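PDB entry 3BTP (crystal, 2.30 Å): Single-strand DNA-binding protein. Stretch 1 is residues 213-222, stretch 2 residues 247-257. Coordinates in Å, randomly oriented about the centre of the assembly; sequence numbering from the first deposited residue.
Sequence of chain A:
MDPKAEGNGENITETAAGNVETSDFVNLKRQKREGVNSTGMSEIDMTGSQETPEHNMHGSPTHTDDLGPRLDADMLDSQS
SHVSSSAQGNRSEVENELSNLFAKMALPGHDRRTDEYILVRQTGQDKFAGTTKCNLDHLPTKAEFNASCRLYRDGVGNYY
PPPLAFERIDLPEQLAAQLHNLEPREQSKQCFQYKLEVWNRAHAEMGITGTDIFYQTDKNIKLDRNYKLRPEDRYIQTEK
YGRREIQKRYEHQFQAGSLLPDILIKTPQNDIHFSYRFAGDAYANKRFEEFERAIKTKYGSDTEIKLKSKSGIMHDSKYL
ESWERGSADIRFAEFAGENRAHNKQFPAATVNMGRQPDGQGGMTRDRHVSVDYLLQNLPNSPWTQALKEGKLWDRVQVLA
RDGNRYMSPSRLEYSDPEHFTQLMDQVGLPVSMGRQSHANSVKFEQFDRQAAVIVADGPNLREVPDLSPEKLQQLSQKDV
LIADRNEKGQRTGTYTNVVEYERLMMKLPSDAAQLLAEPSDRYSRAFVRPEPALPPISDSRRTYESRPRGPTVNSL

Stretch 1, residues 213-222: IFYQTDKNIK
Stretch 2, residues 247-257: QKRYEHQFQAG

The two stretches meet through a single beta bridge, with 627 Å² buried in all. Thr-217 pairs with Tyr-250, their CA atoms 4.3 Å apart, and Asp-218 lies beside Glu-251 at a CA-CA distance of 4.2 Å. Farther along, Phe-214 CA is 5.5 Å from Ala-256 CA.

Two backbone hydrogen bonds make the bridge. Glu-251 N donates to Gln-216 O at 2.8 Å and 165°. Asp-218 N donates to Arg-249 O at 3.1 Å and 166°. Both backbones are extended here, Thr-217 at phi/psi -84/157 and Tyr-250 at -103/145, but neither forms a regular strand. The same acceptors take CA-H contacts: Tyr-250 CA lies 3.5 Å from Gln-216 O, and Thr-217 CA lies 3.5 Å from Arg-249 O.

Two waters satisfy further backbone groups. Water 1 donates to Phe-214 O and to Gln-216 O, each 2.7 Å from its oxygen, and accepts from His-252 N, its oxygen 3.1 Å from that nitrogen. Gln-216 O thus serves both Glu-251 N and this water. Water 2 donates to Tyr-215 O, 2.6 Å from its own oxygen, and accepts from Lys-248 NZ at 3.0 Å. The Lys-248 chain is t throughout, which carries NZ to that water; on the way its CE packs 3.7 Å from Thr-217 CG2.

Phe-214 (phi/psi 68/38, chi1 m) is buried and points toward stretch 2. Gln-255 CB sits over its ring face, 3.5 Å from the centroid of the Phe-214 ring. The ring edge is directed at the face of His-252 in an offset edge-to-face pair, with planes at 69° and Phe-214 CD1 3.8 Å from His-252 ND1. The small Ala-256 fits alongside, its CB 4.3 Å from Phe-214 CB. The carbonyl of Phe-214 also meets the Tyr-250 ring, O to CD1 3.3 Å.

Stretch 2 ends in a type I turn, Phe-254 to Gly-257, closed by Gly-257 N to Phe-254 O at 3.0 Å. Ala-256 N donates to His-252 O at 2.9 Å. Gly-257, at 95/2, has backbone angles that call for glycine.

A second type I turn, Asp-218 to Ile-221, is closed by Ile-221 N to Asp-218 O at 3.2 Å. Asp-218 (chi1 t) also accepts a weak bond, Asn-220 N to OD1 at 3.1 Å. The turn brings Ile-221 (m, t) against Arg-249 (m, m, m), placing Ile-221 CD1 over one guanidinium face, 3.4 Å from Arg-249 NE. That NE is buried without a partner. Asp-218 OD2 is 4.5 Å from Arg-249 NH2, too far for a salt bridge.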

# COMPACT_ATOMS: atom_id res chain seq x y z
N ILE A 213 -11.99 -6.70 19.84
CA ILE A 213 -11.62 -6.68 18.43
C ILE A 213 -12.68 -5.96 17.58
O ILE A 213 -12.31 -5.20 16.64
CB ILE A 213 -11.36 -8.12 17.91
CG1 ILE A 213 -10.20 -8.74 18.65
CG2 ILE A 213 -10.94 -8.05 16.50
CD1 ILE A 213 -10.25 -10.25 18.82
N PHE A 214 -13.96 -6.15 17.94
CA PHE A 214 -15.12 -5.47 17.30
C PHE A 214 -15.34 -5.93 15.89
O PHE A 214 -15.76 -5.14 15.00
CB PHE A 214 -15.04 -3.92 17.37
CG PHE A 214 -14.83 -3.37 18.76
CD1 PHE A 214 -15.86 -3.42 19.70
CD2 PHE A 214 -13.60 -2.80 19.13
CE1 PHE A 214 -15.66 -2.91 20.99
CE2 PHE A 214 -13.39 -2.29 20.40
CZ PHE A 214 -14.42 -2.33 21.34
N TYR A 215 -15.12 -7.21 15.68
CA TYR A 215 -15.34 -7.83 14.39
C TYR A 215 -16.82 -8.21 14.14
O TYR A 215 -17.18 -8.58 13.01
CB TYR A 215 -14.47 -9.07 14.25
CG TYR A 215 -14.81 -10.11 15.28
CD1 TYR A 215 -15.86 -11.00 15.07
CD2 TYR A 215 -14.10 -10.18 16.49
CE1 TYR A 215 -16.21 -11.96 16.05
CE2 TYR A 215 -14.41 -11.12 17.43
CZ TYR A 215 -15.47 -12.01 17.22
OH TYR A 215 -15.79 -12.98 18.18
N GLN A 216 -17.65 -8.16 15.19
CA GLN A 216 -19.10 -8.55 15.12
C GLN A 216 -19.85 -7.71 14.12
O GLN A 216 -19.76 -6.48 14.15
CB GLN A 216 -19.80 -8.50 16.51
CG GLN A 216 -19.27 -9.53 17.56
CD GLN A 216 -17.96 -9.14 18.31
OE1 GLN A 216 -17.39 -8.09 18.09
NE2 GLN A 216 -17.48 -10.04 19.18
N THR A 217 -20.56 -8.39 13.22
CA THR A 217 -21.35 -7.72 12.15
C THR A 217 -22.73 -7.30 12.70
O THR A 217 -23.19 -7.82 13.70
CB THR A 217 -21.51 -8.58 10.86
OG1 THR A 217 -22.21 -9.76 11.17
CG2 THR A 217 -20.15 -9.00 10.26
N ASP A 218 -23.32 -6.32 12.04
CA ASP A 218 -24.64 -5.86 12.32
C ASP A 218 -25.64 -6.88 11.74
O ASP A 218 -25.79 -7.01 10.51
CB ASP A 218 -24.85 -4.49 11.64
CG ASP A 218 -26.24 -3.93 11.90
OD1 ASP A 218 -27.13 -4.66 12.41
OD2 ASP A 218 -26.43 -2.74 11.63
N LYS A 219 -26.35 -7.57 12.62
CA LYS A 219 -27.11 -8.72 12.16
C LYS A 219 -28.52 -8.37 11.61
O LYS A 219 -29.14 -9.19 10.92
CB LYS A 219 -26.92 -9.95 13.07
CG LYS A 219 -25.69 -10.81 12.52
CD LYS A 219 -25.09 -11.79 13.53
CE LYS A 219 -23.54 -11.91 13.43
NZ LYS A 219 -22.79 -11.03 14.45
N ASN A 220 -28.95 -7.13 11.84
CA ASN A 220 -30.08 -6.53 11.11
C ASN A 220 -29.86 -6.28 9.61
O ASN A 220 -30.81 -6.04 8.86
CB ASN A 220 -30.47 -5.21 11.75
CG ASN A 220 -30.84 -5.35 13.23
OD1 ASN A 220 -30.44 -4.54 14.04
ND2 ASN A 220 -31.59 -6.40 13.58
N ILE A 221 -28.59 -6.31 9.17
CA ILE A 221 -28.25 -6.03 7.78
C ILE A 221 -28.02 -7.33 6.97
O ILE A 221 -27.17 -8.15 7.31
CB ILE A 221 -27.05 -5.00 7.71
CG1 ILE A 221 -27.53 -3.66 8.29
CG2 ILE A 221 -26.53 -4.82 6.28
CD1 ILE A 221 -26.42 -2.70 8.61
N LYS A 222 -28.75 -7.48 5.87
CA LYS A 222 -28.61 -8.62 4.99
C LYS A 222 -27.84 -8.29 3.73
O LYS A 222 -28.00 -7.21 3.15
CB LYS A 222 -30.00 -9.24 4.68
CG LYS A 222 -30.59 -10.05 5.86
CD LYS A 222 -31.76 -9.32 6.46
CE LYS A 222 -32.57 -10.20 7.46
NZ LYS A 222 -34.08 -10.23 7.22
N GLN A 247 -17.06 -0.14 3.79
CA GLN A 247 -16.81 -1.49 3.34
C GLN A 247 -17.68 -2.57 4.05
O GLN A 247 -18.08 -3.59 3.45
CB GLN A 247 -15.28 -1.71 3.58
CG GLN A 247 -14.64 -2.76 2.77
CD GLN A 247 -14.97 -2.63 1.28
OE1 GLN A 247 -15.21 -1.52 0.74
NE2 GLN A 247 -14.97 -3.71 0.63
N LYS A 248 -18.04 -2.33 5.31
CA LYS A 248 -18.59 -3.37 6.15
C LYS A 248 -19.36 -2.71 7.27
O LYS A 248 -18.91 -1.65 7.78
CB LYS A 248 -17.48 -4.20 6.77
CG LYS A 248 -17.96 -5.30 7.69
CD LYS A 248 -16.83 -6.30 7.88
CE LYS A 248 -17.15 -7.37 8.90
NZ LYS A 248 -16.12 -8.44 8.63
N ARG A 249 -20.49 -3.36 7.63
CA ARG A 249 -21.37 -2.96 8.75
C ARG A 249 -21.10 -3.72 10.01
O ARG A 249 -21.33 -4.91 10.09
CB ARG A 249 -22.85 -3.13 8.38
CG ARG A 249 -23.12 -2.38 7.06
CD ARG A 249 -22.94 -0.90 7.23
NE ARG A 249 -23.91 -0.44 8.18
CZ ARG A 249 -24.78 0.54 7.98
NH1 ARG A 249 -24.78 1.23 6.84
NH2 ARG A 249 -25.64 0.84 8.97
N TYR A 250 -20.61 -2.99 11.00
CA TYR A 250 -20.16 -3.57 12.24
C TYR A 250 -21.24 -3.31 13.27
O TYR A 250 -21.86 -2.25 13.24
CB TYR A 250 -18.84 -2.90 12.70
CG TYR A 250 -17.62 -3.21 11.86
CD1 TYR A 250 -16.96 -4.40 12.00
CD2 TYR A 250 -17.14 -2.29 10.89
CE1 TYR A 250 -15.82 -4.69 11.23
CE2 TYR A 250 -15.99 -2.59 10.10
CZ TYR A 250 -15.35 -3.78 10.31
OH TYR A 250 -14.24 -4.13 9.57
N GLU A 251 -21.44 -4.25 14.20
CA GLU A 251 -22.32 -4.06 15.33
C GLU A 251 -21.90 -2.84 16.20
O GLU A 251 -22.74 -2.14 16.70
CB GLU A 251 -22.33 -5.29 16.20
CG GLU A 251 -23.15 -5.04 17.48
CD GLU A 251 -23.42 -6.28 18.29
OE1 GLU A 251 -22.91 -7.39 17.94
OE2 GLU A 251 -24.16 -6.14 19.30
N HIS A 252 -20.60 -2.63 16.40
CA HIS A 252 -20.06 -1.47 17.15
C HIS A 252 -19.33 -0.57 16.17
O HIS A 252 -18.08 -0.69 15.95
CB HIS A 252 -19.11 -1.98 18.24
CG HIS A 252 -19.74 -3.02 19.13
ND1 HIS A 252 -19.46 -4.38 19.02
CD2 HIS A 252 -20.62 -2.90 20.15
CE1 HIS A 252 -20.16 -5.04 19.92
NE2 HIS A 252 -20.87 -4.17 20.62
N GLN A 253 -20.09 0.31 15.54
CA GLN A 253 -19.59 1.09 14.44
C GLN A 253 -18.48 2.05 14.82
O GLN A 253 -17.54 2.17 14.08
CB GLN A 253 -20.69 1.86 13.74
CG GLN A 253 -21.85 1.02 13.16
CD GLN A 253 -22.52 1.78 11.98
OE1 GLN A 253 -22.20 1.54 10.77
NE2 GLN A 253 -23.38 2.73 12.33
N PHE A 254 -18.61 2.77 15.92
CA PHE A 254 -17.59 3.75 16.27
C PHE A 254 -16.26 3.05 16.60
O PHE A 254 -15.25 3.39 16.04
CB PHE A 254 -18.03 4.67 17.44
CG PHE A 254 -16.93 5.60 17.87
CD1 PHE A 254 -16.39 6.53 16.99
CD2 PHE A 254 -16.40 5.53 19.13
CE1 PHE A 254 -15.31 7.34 17.38
CE2 PHE A 254 -15.34 6.33 19.51
CZ PHE A 254 -14.83 7.24 18.65
N GLN A 255 -16.30 2.04 17.47
CA GLN A 255 -15.16 1.30 17.90
C GLN A 255 -14.47 0.53 16.82
O GLN A 255 -13.27 0.33 16.92
CB GLN A 255 -15.56 0.30 18.96
CG GLN A 255 -15.86 0.90 20.30
CD GLN A 255 -17.33 1.21 20.44
OE1 GLN A 255 -18.11 0.94 19.55
NE2 GLN A 255 -17.70 1.84 21.56
N ALA A 256 -15.24 0.03 15.83
CA ALA A 256 -14.69 -0.65 14.66
C ALA A 256 -13.98 0.28 13.70
O ALA A 256 -13.29 -0.19 12.82
CB ALA A 256 -15.76 -1.46 13.94
N GLY A 257 -14.11 1.59 13.86
CA GLY A 257 -13.40 2.55 12.97
C GLY A 257 -14.27 3.02 11.81
O GLY A 257 -13.85 3.84 10.96
O HOH W 1 -18.38 -4.71 15.63
O HOH W 2 -16.52 -10.19 11.02